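Local atomic coordinates of terminase subunit UL89 protein (Human herpesvirus 5, PDB entry 3N4P), a protein that probably acts in the terminase motor that drives viral genomic DNA into empty capsids, this chain being the C-terminal nuclease domain of its large subunit. Residues I222-L225 and L226-I229; A151-I154 and R155-V158; Y182-G185 and R186-L190; T265-D269 and D270-I274; S109-A112 and I113-A117. One frame throughout, in Å; residues are numbered along the deposited sequence.

Contact 1 of 5, residues I222-L225 and L226-I229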
loop_
_atom_site.group_PDB
_atom_site.type_symbol
_atom_site.label_atom_id
_atom_site.label_comp_id
_atom_site.label_asym_id
_atom_site.label_seq_id
_atom_site.Cartn_x
_atom_site.Cartn_y
_atom_site.Cartn_z
ATOM N N ILE B 222 -9.784 -3.429 -6.751
ATOM C CA ILE B 222 -9.366 -2.058 -6.807
ATOM C C ILE B 222 -9.191 -1.504 -8.235
ATOM O O ILE B 222 -9.523 -0.330 -8.513
ATOM C CB ILE B 222 -8.110 -1.828 -5.938
ATOM C CG1 ILE B 222 -8.421 -2.107 -4.421
ATOM C CG2 ILE B 222 -7.557 -0.459 -6.237
ATOM C CD1 ILE B 222 -9.687 -1.386 -3.943
ATOM N N GLU B 223 -8.689 -2.310 -9.162
ATOM C CA GLU B 223 -8.624 -1.882 -10.609
ATOM C C GLU B 223 -10.023 -1.710 -11.217
ATOM O O GLU B 223 -10.309 -0.724 -11.914
ATOM C CB GLU B 223 -7.789 -2.860 -11.439
ATOM C CG GLU B 223 -7.835 -2.670 -12.987
ATOM C CD GLU B 223 -6.539 -3.160 -13.736
ATOM O OE1 GLU B 223 -6.165 -4.375 -13.633
ATOM O OE2 GLU B 223 -5.923 -2.322 -14.468
ATOM N N TYR B 224 -10.936 -2.610 -10.857
ATOM C CA TYR B 224 -12.328 -2.501 -11.210
ATOM C C TYR B 224 -12.982 -1.224 -10.631
ATOM O O TYR B 224 -13.724 -0.538 -11.332
ATOM C CB TYR B 224 -13.036 -3.728 -10.644
ATOM C CG TYR B 224 -14.480 -3.827 -11.028
ATOM C CD1 TYR B 224 -15.483 -3.571 -10.096
ATOM C CD2 TYR B 224 -14.865 -4.208 -12.343
ATOM C CE1 TYR B 224 -16.832 -3.675 -10.445
ATOM C CE2 TYR B 224 -16.221 -4.298 -12.705
ATOM C CZ TYR B 224 -17.189 -4.051 -11.751
ATOM O OH TYR B 224 -18.515 -4.173 -12.104
ATOM N N LEU B 225 -12.761 -0.968 -9.341
ATOM C CA LEU B 225 -13.260 0.189 -8.657
ATOM C C LEU B 225 -12.618 1.489 -9.271
ATOM O O LEU B 225 -13.311 2.478 -9.476
ATOM C CB LEU B 225 -12.984 0.102 -7.134
ATOM C CG LEU B 225 -13.377 1.347 -6.324
ATOM C CD1 LEU B 225 -14.874 1.428 -6.223
ATOM C CD2 LEU B 225 -12.813 1.357 -4.891
ATOM N N LEU B 226 -11.335 1.472 -9.610
ATOM C CA LEU B 226 -10.750 2.603 -10.324
ATOM C C LEU B 226 -11.412 2.930 -11.674
ATOM O O LEU B 226 -11.522 4.117 -12.063
ATOM C CB LEU B 226 -9.306 2.351 -10.596
ATOM C CG LEU B 226 -8.142 3.048 -9.868
ATOM C CD1 LEU B 226 -8.464 4.496 -9.297
ATOM C CD2 LEU B 226 -7.426 2.192 -8.838
ATOM N N GLU B 227 -11.820 1.906 -12.430
ATOM C CA GLU B 227 -12.546 2.153 -13.677
ATOM C C GLU B 227 -13.799 3.007 -13.438
ATOM O O GLU B 227 -14.106 3.927 -14.202
ATOM C CB GLU B 227 -12.903 0.831 -14.433
ATOM C CG GLU B 227 -11.816 0.384 -15.406
ATOM C CD GLU B 227 -11.517 -1.181 -15.426
ATOM O OE1 GLU B 227 -10.340 -1.570 -15.700
ATOM O OE2 GLU B 227 -12.418 -2.028 -15.194
ATOM N N GLN B 228 -14.500 2.693 -12.361
ATOM C CA GLN B 228 -15.658 3.494 -11.943
ATOM C C GLN B 228 -15.310 4.896 -11.430
ATOM O O GLN B 228 -16.036 5.842 -11.689
ATOM C CB GLN B 228 -16.503 2.717 -10.951
ATOM C CG GLN B 228 -17.073 1.451 -11.611
ATOM C CD GLN B 228 -18.178 0.735 -10.764
ATOM O OE1 GLN B 228 -18.802 1.330 -9.865
ATOM N NE2 GLN B 228 -18.435 -0.539 -11.083
ATOM N N ILE B 229 -14.182 5.033 -10.752
ATOM C CA ILE B 229 -13.811 6.311 -10.145
ATOM C C ILE B 229 -13.564 7.297 -11.260
ATOM O O ILE B 229 -13.870 8.456 -11.115
ATOM C CB ILE B 229 -12.579 6.180 -9.194
ATOM C CG1 ILE B 229 -13.036 5.567 -7.883
ATOM C CG2 ILE B 229 -11.860 7.516 -8.975
ATOM C CD1 ILE B 229 -11.975 4.941 -7.043
#

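Contact 2 of 5, residues A151-I154 and R155-V158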
loop_
_atom_site.group_PDB
_atom_site.type_symbol
_atom_site.label_atom_id
_atom_site.label_comp_id
_atom_site.label_asym_id
_atom_site.label_seq_id
_atom_site.Cartn_x
_atom_site.Cartn_y
_atom_site.Cartn_z
ATOM N N ALA B 151 -32.479 -6.206 5.127
ATOM C CA ALA B 151 -31.768 -5.874 6.374
ATOM C C ALA B 151 -31.885 -7.040 7.342
ATOM O O ALA B 151 -30.886 -7.504 7.940
ATOM C CB ALA B 151 -32.327 -4.610 7.018
ATOM N N CYS B 152 -33.108 -7.494 7.498
ATOM C CA CYS B 152 -33.408 -8.549 8.440
ATOM C C CYS B 152 -32.669 -9.822 8.041
ATOM O O CYS B 152 -32.159 -10.514 8.897
ATOM C CB CYS B 152 -34.936 -8.700 8.569
ATOM S SG CYS B 152 -35.429 -10.171 9.376
ATOM N N LEU B 153 -32.507 -10.078 6.743
ATOM C CA LEU B 153 -31.798 -11.303 6.322
ATOM C C LEU B 153 -30.326 -11.212 6.583
ATOM O O LEU B 153 -29.703 -12.182 6.886
ATOM C CB LEU B 153 -32.098 -11.747 4.876
ATOM C CG LEU B 153 -33.525 -12.208 4.552
ATOM C CD1 LEU B 153 -33.841 -11.910 3.092
ATOM C CD2 LEU B 153 -33.877 -13.708 4.884
ATOM N N ILE B 154 -29.775 -10.022 6.509
ATOM C CA ILE B 154 -28.358 -9.793 6.710
ATOM C C ILE B 154 -28.060 -10.008 8.174
ATOM O O ILE B 154 -27.103 -10.718 8.518
ATOM C CB ILE B 154 -27.975 -8.349 6.369
ATOM C CG1 ILE B 154 -28.023 -8.115 4.836
ATOM C CG2 ILE B 154 -26.500 -8.048 6.924
ATOM C CD1 ILE B 154 -27.724 -6.717 4.393
ATOM N N ARG B 155 -28.821 -9.349 9.043
ATOM C CA ARG B 155 -28.632 -9.466 10.483
ATOM C C ARG B 155 -28.666 -10.973 10.876
ATOM O O ARG B 155 -27.847 -11.454 11.654
ATOM C CB ARG B 155 -29.751 -8.714 11.221
ATOM C CG ARG B 155 -29.561 -8.537 12.730
ATOM C CD ARG B 155 -30.910 -8.256 13.449
ATOM N NE ARG B 155 -32.002 -9.053 12.891
ATOM C CZ ARG B 155 -32.285 -10.319 13.202
ATOM N NH1 ARG B 155 -31.558 -10.998 14.093
ATOM N NH2 ARG B 155 -33.303 -10.928 12.589
ATOM N N GLN B 156 -29.601 -11.683 10.295
ATOM C CA GLN B 156 -29.680 -13.134 10.413
ATOM C C GLN B 156 -28.418 -13.969 10.074
ATOM O O GLN B 156 -27.989 -14.778 10.909
ATOM C CB GLN B 156 -30.822 -13.614 9.551
ATOM C CG GLN B 156 -32.058 -13.736 10.283
ATOM C CD GLN B 156 -33.204 -14.232 9.394
ATOM O OE1 GLN B 156 -34.221 -13.512 9.212
ATOM N NE2 GLN B 156 -33.037 -15.434 8.802
ATOM N N SER B 157 -27.854 -13.822 8.858
ATOM C CA SER B 157 -26.617 -14.567 8.508
ATOM C C SER B 157 -25.482 -14.147 9.416
ATOM O O SER B 157 -24.778 -14.993 9.968
ATOM C CB SER B 157 -26.130 -14.412 7.050
ATOM O OG SER B 157 -27.167 -14.629 6.128
ATOM N N VAL B 158 -25.334 -12.863 9.627
ATOM C CA VAL B 158 -24.216 -12.378 10.421
ATOM C C VAL B 158 -24.187 -13.010 11.799
ATOM O O VAL B 158 -23.210 -13.711 12.143
ATOM C CB VAL B 158 -24.163 -10.825 10.460
ATOM C CG1 VAL B 158 -23.101 -10.360 11.447
ATOM C CG2 VAL B 158 -23.879 -10.295 9.074
#

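Contact 3 of 5, residues Y182-G185 and R186-L190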
loop_
_atom_site.group_PDB
_atom_site.type_symbol
_atom_site.label_atom_id
_atom_site.label_comp_id
_atom_site.label_asym_id
_atom_site.label_seq_id
_atom_site.Cartn_x
_atom_site.Cartn_y
_atom_site.Cartn_z
ATOM N N TYR B 182 -32.344 3.214 4.630
ATOM C CA TYR B 182 -31.742 4.522 4.390
ATOM C C TYR B 182 -32.258 5.012 3.055
ATOM O O TYR B 182 -32.455 4.234 2.117
ATOM C CB TYR B 182 -30.210 4.435 4.371
ATOM C CG TYR B 182 -29.525 5.711 3.845
ATOM C CD1 TYR B 182 -29.092 5.794 2.527
ATOM C CD2 TYR B 182 -29.375 6.822 4.658
ATOM C CE1 TYR B 182 -28.506 6.969 2.021
ATOM C CE2 TYR B 182 -28.805 8.012 4.154
ATOM C CZ TYR B 182 -28.369 8.058 2.854
ATOM O OH TYR B 182 -27.820 9.172 2.393
ATOM N N LEU B 183 -32.488 6.311 2.996
ATOM C CA LEU B 183 -33.036 6.967 1.832
ATOM C C LEU B 183 -32.019 7.960 1.266
ATOM O O LEU B 183 -31.510 8.825 1.985
ATOM C CB LEU B 183 -34.306 7.704 2.238
ATOM C CG LEU B 183 -35.621 7.109 1.734
ATOM C CD1 LEU B 183 -36.816 7.520 2.628
ATOM C CD2 LEU B 183 -35.851 7.519 0.264
ATOM N N MET B 184 -31.703 7.815 -0.017
ATOM C CA MET B 184 -30.834 8.755 -0.675
ATOM C C MET B 184 -31.692 9.946 -0.966
ATOM O O MET B 184 -32.902 9.808 -1.209
ATOM C CB MET B 184 -30.299 8.182 -1.966
ATOM C CG MET B 184 -29.091 8.916 -2.449
ATOM S SD MET B 184 -27.818 7.667 -2.596
ATOM C CE MET B 184 -27.887 7.295 -4.359
ATOM N N GLY B 185 -31.102 11.118 -0.879
ATOM C CA GLY B 185 -31.851 12.333 -1.088
ATOM C C GLY B 185 -30.785 13.361 -1.263
ATOM O O GLY B 185 -29.788 13.125 -1.980
ATOM N N ARG B 186 -30.960 14.471 -0.558
ATOM C CA ARG B 186 -30.010 15.606 -0.645
ATOM C C ARG B 186 -28.611 15.165 -0.295
ATOM O O ARG B 186 -27.647 15.756 -0.735
ATOM C CB ARG B 186 -30.425 16.761 0.291
ATOM C CG ARG B 186 -31.148 17.887 -0.389
ATOM C CD ARG B 186 -32.230 17.420 -1.352
ATOM N NE ARG B 186 -32.414 18.374 -2.445
ATOM C CZ ARG B 186 -33.459 19.186 -2.593
ATOM N NH1 ARG B 186 -34.463 19.169 -1.725
ATOM N NH2 ARG B 186 -33.505 20.010 -3.633
ATOM N N ASP B 187 -28.511 14.112 0.506
ATOM C CA ASP B 187 -27.226 13.548 0.887
ATOM C C ASP B 187 -26.228 13.334 -0.268
ATOM O O ASP B 187 -25.084 13.699 -0.144
ATOM C CB ASP B 187 -27.450 12.205 1.588
ATOM C CG ASP B 187 -28.126 12.374 2.917
ATOM O OD1 ASP B 187 -27.989 13.503 3.471
ATOM O OD2 ASP B 187 -28.800 11.417 3.375
ATOM N N LYS B 188 -26.668 12.718 -1.361
ATOM C CA LYS B 188 -25.769 12.256 -2.417
ATOM C C LYS B 188 -24.776 13.350 -2.906
ATOM O O LYS B 188 -23.602 13.084 -3.183
ATOM C CB LYS B 188 -26.580 11.740 -3.599
ATOM C CG LYS B 188 -25.808 10.772 -4.410
ATOM C CD LYS B 188 -26.090 10.888 -5.900
ATOM C CE LYS B 188 -25.936 9.477 -6.556
ATOM N NZ LYS B 188 -25.102 9.522 -7.820
ATOM N N ALA B 189 -25.230 14.579 -3.021
ATOM C CA ALA B 189 -24.288 15.600 -3.505
ATOM C C ALA B 189 -23.174 15.819 -2.464
ATOM O O ALA B 189 -22.015 15.718 -2.783
ATOM C CB ALA B 189 -24.982 16.838 -3.858
ATOM N N LEU B 190 -23.529 16.025 -1.196
ATOM C CA LEU B 190 -22.501 16.194 -0.138
ATOM C C LEU B 190 -21.486 15.032 -0.114
ATOM O O LEU B 190 -20.249 15.238 -0.080
ATOM C CB LEU B 190 -23.162 16.311 1.241
ATOM C CG LEU B 190 -24.255 17.350 1.423
ATOM C CD1 LEU B 190 -24.672 17.504 2.902
ATOM C CD2 LEU B 190 -23.817 18.683 0.822
#

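Contact 4 of 5, residues T265-D269 and D270-I274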
loop_
_atom_site.group_PDB
_atom_site.type_symbol
_atom_site.label_atom_id
_atom_site.label_comp_id
_atom_site.label_asym_id
_atom_site.label_seq_id
_atom_site.Cartn_x
_atom_site.Cartn_y
_atom_site.Cartn_z
ATOM N N THR B 265 -18.404 5.573 3.240
ATOM C CA THR B 265 -17.430 6.523 3.799
ATOM C C THR B 265 -18.131 7.725 4.432
ATOM O O THR B 265 -17.819 8.104 5.553
ATOM C CB THR B 265 -16.349 6.939 2.750
ATOM O OG1 THR B 265 -16.959 7.591 1.622
ATOM C CG2 THR B 265 -15.641 5.701 2.229
ATOM N N TYR B 266 -19.115 8.279 3.735
ATOM C CA TYR B 266 -19.962 9.335 4.221
ATOM C C TYR B 266 -20.699 9.035 5.555
ATOM O O TYR B 266 -20.745 9.902 6.458
ATOM C CB TYR B 266 -20.986 9.629 3.144
ATOM C CG TYR B 266 -21.877 10.804 3.406
ATOM C CD1 TYR B 266 -21.344 12.114 3.421
ATOM C CD2 TYR B 266 -23.257 10.632 3.593
ATOM C CE1 TYR B 266 -22.136 13.212 3.641
ATOM C CE2 TYR B 266 -24.082 11.750 3.800
ATOM C CZ TYR B 266 -23.500 13.034 3.834
ATOM O OH TYR B 266 -24.261 14.161 4.036
ATOM N N LEU B 267 -21.299 7.844 5.699
ATOM C CA LEU B 267 -22.034 7.631 6.920
ATOM C C LEU B 267 -21.099 7.290 8.073
ATOM O O LEU B 267 -21.556 7.158 9.185
ATOM C CB LEU B 267 -23.114 6.580 6.788
ATOM C CG LEU B 267 -24.470 6.598 6.076
ATOM C CD1 LEU B 267 -25.061 7.965 5.693
ATOM C CD2 LEU B 267 -24.453 5.669 4.929
ATOM N N CYS B 268 -19.805 7.129 7.813
ATOM C CA CYS B 268 -18.788 7.170 8.896
ATOM C C CYS B 268 -18.888 8.334 9.929
ATOM O O CYS B 268 -18.685 8.090 11.122
ATOM C CB CYS B 268 -17.343 7.112 8.362
ATOM S SG CYS B 268 -16.471 5.483 8.394
ATOM N N ASP B 269 -19.189 9.578 9.533
ATOM C CA ASP B 269 -19.156 10.665 10.541
ATOM C C ASP B 269 -20.241 10.597 11.631
ATOM O O ASP B 269 -21.264 9.989 11.449
ATOM C CB ASP B 269 -19.153 12.055 9.940
ATOM C CG ASP B 269 -18.639 13.109 10.950
ATOM O OD1 ASP B 269 -17.411 13.109 11.203
ATOM O OD2 ASP B 269 -19.451 13.895 11.528
ATOM N N ASP B 270 -20.002 11.287 12.747
ATOM C CA ASP B 270 -20.888 11.265 13.944
ATOM C C ASP B 270 -22.222 11.985 13.769
ATOM O O ASP B 270 -23.176 11.735 14.519
ATOM C CB ASP B 270 -20.174 11.861 15.154
ATOM C CG ASP B 270 -18.734 11.389 15.279
ATOM O OD1 ASP B 270 -18.252 10.616 14.404
ATOM O OD2 ASP B 270 -18.083 11.830 16.257
ATOM N N ILE B 271 -22.257 12.872 12.780
ATOM C CA ILE B 271 -23.487 13.440 12.242
ATOM C C ILE B 271 -24.617 12.420 11.971
ATOM O O ILE B 271 -25.799 12.784 11.985
ATOM C CB ILE B 271 -23.130 14.272 10.968
ATOM C CG1 ILE B 271 -22.918 15.739 11.364
ATOM C CG2 ILE B 271 -24.203 14.165 9.898
ATOM C CD1 ILE B 271 -22.036 16.545 10.356
ATOM N N HIS B 272 -24.250 11.152 11.720
ATOM C CA HIS B 272 -25.215 10.114 11.425
ATOM C C HIS B 272 -25.300 9.079 12.532
ATOM O O HIS B 272 -26.108 8.211 12.445
ATOM C CB HIS B 272 -24.878 9.435 10.082
ATOM C CG HIS B 272 -24.919 10.376 8.921
ATOM N ND1 HIS B 272 -23.780 10.956 8.384
ATOM C CD2 HIS B 272 -25.969 10.890 8.233
ATOM C CE1 HIS B 272 -24.127 11.765 7.397
ATOM N NE2 HIS B 272 -25.446 11.751 7.288
ATOM N N ALA B 273 -24.479 9.194 13.565
ATOM C CA ALA B 273 -24.321 8.168 14.563
ATOM C C ALA B 273 -25.568 7.785 15.393
ATOM O O ALA B 273 -25.745 6.605 15.691
ATOM C CB ALA B 273 -23.119 8.413 15.433
ATOM N N ILE B 274 -26.466 8.707 15.705
ATOM C CA ILE B 274 -27.720 8.322 16.337
ATOM C C ILE B 274 -28.703 7.550 15.451
ATOM O O ILE B 274 -29.628 6.939 15.986
ATOM C CB ILE B 274 -28.551 9.500 16.942
ATOM C CG1 ILE B 274 -28.329 10.813 16.187
ATOM C CG2 ILE B 274 -28.444 9.571 18.497
ATOM C CD1 ILE B 274 -29.096 10.884 14.860
#

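Contact 5 of 5, residues S109-A112 and I113-A117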
loop_
_atom_site.group_PDB
_atom_site.type_symbol
_atom_site.label_atom_id
_atom_site.label_comp_id
_atom_site.label_asym_id
_atom_site.label_seq_id
_atom_site.Cartn_x
_atom_site.Cartn_y
_atom_site.Cartn_z
ATOM N N SER B 109 -34.261 -13.183 -4.840
ATOM C CA SER B 109 -33.298 -12.177 -5.123
ATOM C C SER B 109 -32.824 -11.627 -3.792
ATOM O O SER B 109 -31.660 -11.313 -3.629
ATOM C CB SER B 109 -33.926 -11.070 -5.950
ATOM O OG SER B 109 -34.446 -11.611 -7.137
ATOM N N GLU B 110 -33.752 -11.555 -2.843
ATOM C CA GLU B 110 -33.525 -10.915 -1.569
ATOM C C GLU B 110 -32.583 -11.732 -0.703
ATOM O O GLU B 110 -31.689 -11.165 -0.031
ATOM C CB GLU B 110 -34.858 -10.653 -0.879
ATOM C CG GLU B 110 -35.700 -9.686 -1.700
ATOM C CD GLU B 110 -37.142 -9.554 -1.255
ATOM O OE1 GLU B 110 -38.027 -9.997 -2.018
ATOM O OE2 GLU B 110 -37.397 -8.989 -0.164
ATOM N N VAL B 111 -32.746 -13.053 -0.756
ATOM C CA VAL B 111 -31.817 -13.947 -0.081
ATOM C C VAL B 111 -30.414 -13.956 -0.733
ATOM O O VAL B 111 -29.419 -13.814 -0.060
ATOM C CB VAL B 111 -32.393 -15.345 0.038
ATOM C CG1 VAL B 111 -31.317 -16.362 0.474
ATOM C CG2 VAL B 111 -33.624 -15.323 0.993
ATOM N N ALA B 112 -30.338 -14.108 -2.045
ATOM C CA ALA B 112 -29.056 -14.006 -2.720
ATOM C C ALA B 112 -28.381 -12.708 -2.346
ATOM O O ALA B 112 -27.218 -12.718 -1.967
ATOM C CB ALA B 112 -29.230 -14.099 -4.209
ATOM N N ILE B 113 -29.105 -11.604 -2.404
ATOM C CA ILE B 113 -28.468 -10.314 -2.073
ATOM C C ILE B 113 -27.931 -10.217 -0.658
ATOM O O ILE B 113 -26.796 -9.732 -0.443
ATOM C CB ILE B 113 -29.366 -9.103 -2.404
ATOM C CG1 ILE B 113 -29.393 -8.940 -3.930
ATOM C CG2 ILE B 113 -28.777 -7.813 -1.800
ATOM C CD1 ILE B 113 -30.626 -8.365 -4.522
ATOM N N ALA B 114 -28.744 -10.620 0.301
ATOM C CA ALA B 114 -28.411 -10.537 1.711
ATOM C C ALA B 114 -27.223 -11.424 2.087
ATOM O O ALA B 114 -26.333 -10.945 2.828
ATOM C CB ALA B 114 -29.610 -10.913 2.577
ATOM N N GLU B 115 -27.289 -12.700 1.662
ATOM C CA GLU B 115 -26.178 -13.676 1.711
ATOM C C GLU B 115 -24.833 -13.211 1.074
ATOM O O GLU B 115 -23.752 -13.569 1.541
ATOM C CB GLU B 115 -26.545 -14.917 0.973
ATOM C CG GLU B 115 -27.775 -15.724 1.518
ATOM C CD GLU B 115 -27.578 -16.264 2.950
ATOM O OE1 GLU B 115 -28.364 -17.163 3.355
ATOM O OE2 GLU B 115 -26.639 -15.801 3.663
ATOM N N CYS B 116 -24.876 -12.473 -0.024
ATOM C CA CYS B 116 -23.622 -12.078 -0.586
ATOM C C CYS B 116 -23.054 -10.918 0.288
ATOM O O CYS B 116 -21.804 -10.788 0.515
ATOM C CB CYS B 116 -23.820 -11.688 -2.025
ATOM S SG CYS B 116 -22.674 -10.424 -2.548
ATOM N N ALA B 117 -23.952 -10.107 0.856
ATOM C CA ALA B 117 -23.495 -9.017 1.753
ATOM C C ALA B 117 -22.936 -9.621 3.048
ATOM O O ALA B 117 -21.880 -9.220 3.546
ATOM C CB ALA B 117 -24.601 -8.061 2.025
#

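Contact 1 of 5, residues I222-L225 and L226-I229
Helix 221-229 of the nuclease domain runs through both segments, and residues four apart along it, Ile222 with Leu226, Tyr224 with Gln228 and Leu225 with Ile229, meet at a slant, one turn apart. The backbone bonds are those of an alpha-helix: Leu226 N donates to Ile222 O at 2.8 Å and Ile229 N to Leu225 O at 3.0 Å, while the one from Gln228 N to Tyr224 O is weak at 3.5 Å. On the apolar flank the CG2 branch of Ile222 touches Leu226 CD2 at 3.7 Å, and Leu225 CG lies 3.9 Å from Ile229 CD1. Leu225 and Ile229 both go on to pack against Ile258 of helix 256-267, and Phe43 of helix 37-45 covers Ile222, Leu225 and Leu226. Glu223 and Glu227 occupy the exposed flank, where Glu223 CG lies 3.9 Å from Glu227 OE1 and a bound magnesium ion is close to Glu223. Gln228 reaches back in an extended chain beside the Tyr224 ring, its amide plane turned 62° from that ring. The amide oxygen OE1 accepts from Ile258 N, which ties this helix to the one carrying Asp256, a predicted nuclease residue. Tyr224 OH is bonded to His99 ND1, and Gln228 NE2 comes to 3.6 Å from Tyr224 CE1.

Contact 2 of 5, residues A151-I154 and R155-V158
Cys152 holds SG anti to its backbone N (chi1 166°), which lays the sulfur along the helix surface toward the next turn, where Gln156 brings its amide back over an extended chain (chi2 -180°). Both residues lie on helix 144-161, the crossover helix of the beta-alpha-beta unit formed with strands 133-138 and 165-172. SG thereby comes to 3.6 Å from Gln156 OE1. Arg155 also starts with CG anti to N but bends at chi3 (39°), and this curl turns its guanidinium back until NH2 stands 3.9 Å from Cys152 SG. The sulfur therefore sits beside both polar ends. Regular alpha-helical bonds carry the backbone, each N-H of residues 155 to 158 donating to the carbonyl four residues before it, as Arg155 N does to Ala151 O at 3.0 Å. The longest of the four, Ser157 N to Leu153 O, measures 3.2 Å. Ile154 and Val158 form the buried side; they point the same way, toward Ile136 and Leu134 of strand 133-138, on which the helix packs. Leu153 and Ser157 instead face helix 109-127, where Leu153 and Ile154 pack on Ala114 and Ser157 on Ala118. Arg155 also rests its side chain on Phe168 of strand 165-172. Between the two buried residues the touching atoms are the CG2 methyls, Ile154 CG2 to Val158 CG2 at 4.1 Å.

Contact 3 of 5, residues Y182-G185 and R186-L190
The Tyr182 ring meets the Asp187 carboxylate at its edge, near the ring plane, and the two planes are only 12° apart. The phenol donates its proton in a short bond, Tyr182 OH to Asp187 OD2 at 2.6 Å, which reaches the oxygen on its anti side, 24° out of the carboxylate plane. Tyr182 and Asp187 approach from opposite directions, the ring's extended chi1 of 168° carrying OH to Asp187. Elsewhere round the ring, Tyr169 of strand 165-172 makes an edge-to-face contact and Tyr66 of strand 62-67 packs nearby. This is where the loop after strand 178-179 enters helix 187-200, within the part from residue 185 to 205 that is required for interaction with UL56 and for DNA packaging. Lys188 N donates to Gly185 O, three residues back, at 3.2 Å and from above the carbonyl plane. Met184 is bent at chi2 and chi3, which sets its terminal methyl against the aliphatic chain of the lysine, with Met184 CE 3.7 Å from Lys188 CE. Both of these side chains also touch Met263 of helix 256-267, and the Met184 side chain lies about 4 Å from that of Glu139, a magnesium ligand.

Contact 4 of 5, residues T265-D269 and D270-I274
Asp269 grips the turn that follows helix 256-267 by two separate oxygens. Its carboxylate OD2 accepts from Ile271 N at 3.2 Å, an almost straight bond (178°) that reaches the oxygen from above the carboxylate plane, 38° out of it. Its carbonyl O accepts from His272 N, also at 3.2 Å and likewise from above the plane of the group. The first bond makes an Asx turn and the second is the backbone bond of a beta turn; CG of Asp269 stands opposite the backbone N (chi1 -160°), which places OD2 by Ile271 N. Asp270 leaves its own carboxylate OD1 4.1 Å from Asp269 OD1, a likely mild repulsion if both are charged. The His272 ring is held between aliphatic groups: Leu267 CD1 sits over the centre of one face, 4.0 Å from the ring centroid in a CH-pi contact, and Ile271 CG2 lies toward the rim of the opposite face. At its far end, His272 CE1 stands over a face of the Tyr266 ring, 3.6 Å from Tyr266 CE2. His272 ND1 is buried without any polar partner in the model. The imidazole and Leu267 both lean on Tyr169 of strand 165-172, while Tyr266 packs on helix 187-200, and the turn thus touches both elements before the chain enters strand 276-277.

Contact 5 of 5, residues S109-A112 and I113-A117
From Glu115 CB the side chain starts back along the helix, with CB 3.2 Å from Val111 O. The next atom, CG, passes still closer to the same carbonyl and lies 3.7 Å from Val111 CG1, the two side chains running side by side and pointing the same way. A bend at chi2 (-62°) then turns the carboxylate off the helix, where OE2 is hydrogen-bonded to Ser157 of helix 144-161. Ile113 shows a similar descent: its CD1 ends 3.2 Å from Ser109 O, the carbonyl that also accepts from Ile113 N at 2.8 Å. Both segments belong to the first turns of helix 109-127, which lies next to helix 144-161 on one side of the mixed sheet of this nuclease domain. The remaining backbone bonds are regular, Ala114 N to Glu110 O at 3.0 Å and Glu115 N to Val111 O at 3.0 Å. Glu110 reaches Arg149 of the neighbouring helix in a salt bridge, while Ile113 and Cys116 face Phe100 of strand 91-100. The last bond, Cys116 N to Ala112 O, measures 3.1 Å.

In the fold
Along the chain the order is contact 5, contact 2, contact 3, contact 1 and contact 4, all in one nuclease domain built round a mixed sheet. Contacts 5, 2 and 1 lie within helices, contact 3 leads into one and contact 4 leaves one. Contacts 5 and 2, on adjacent helices 109-127 and 144-161, touch directly, with centres about 9 Å apart. Contacts 3 and 4 are joined by Tyr266 against Leu190 and by Tyr182 against Leu267, their centres about 13 Å apart. Contact 1 stands alone, on the opposite side of the chain's centre from contact 2; its helix 221-229 is followed by helix 256-267, which carries contact 4. Contact 3 comes closest to the magnesium-binding Asp68 and Glu139, and contact 1 lies near Asp256.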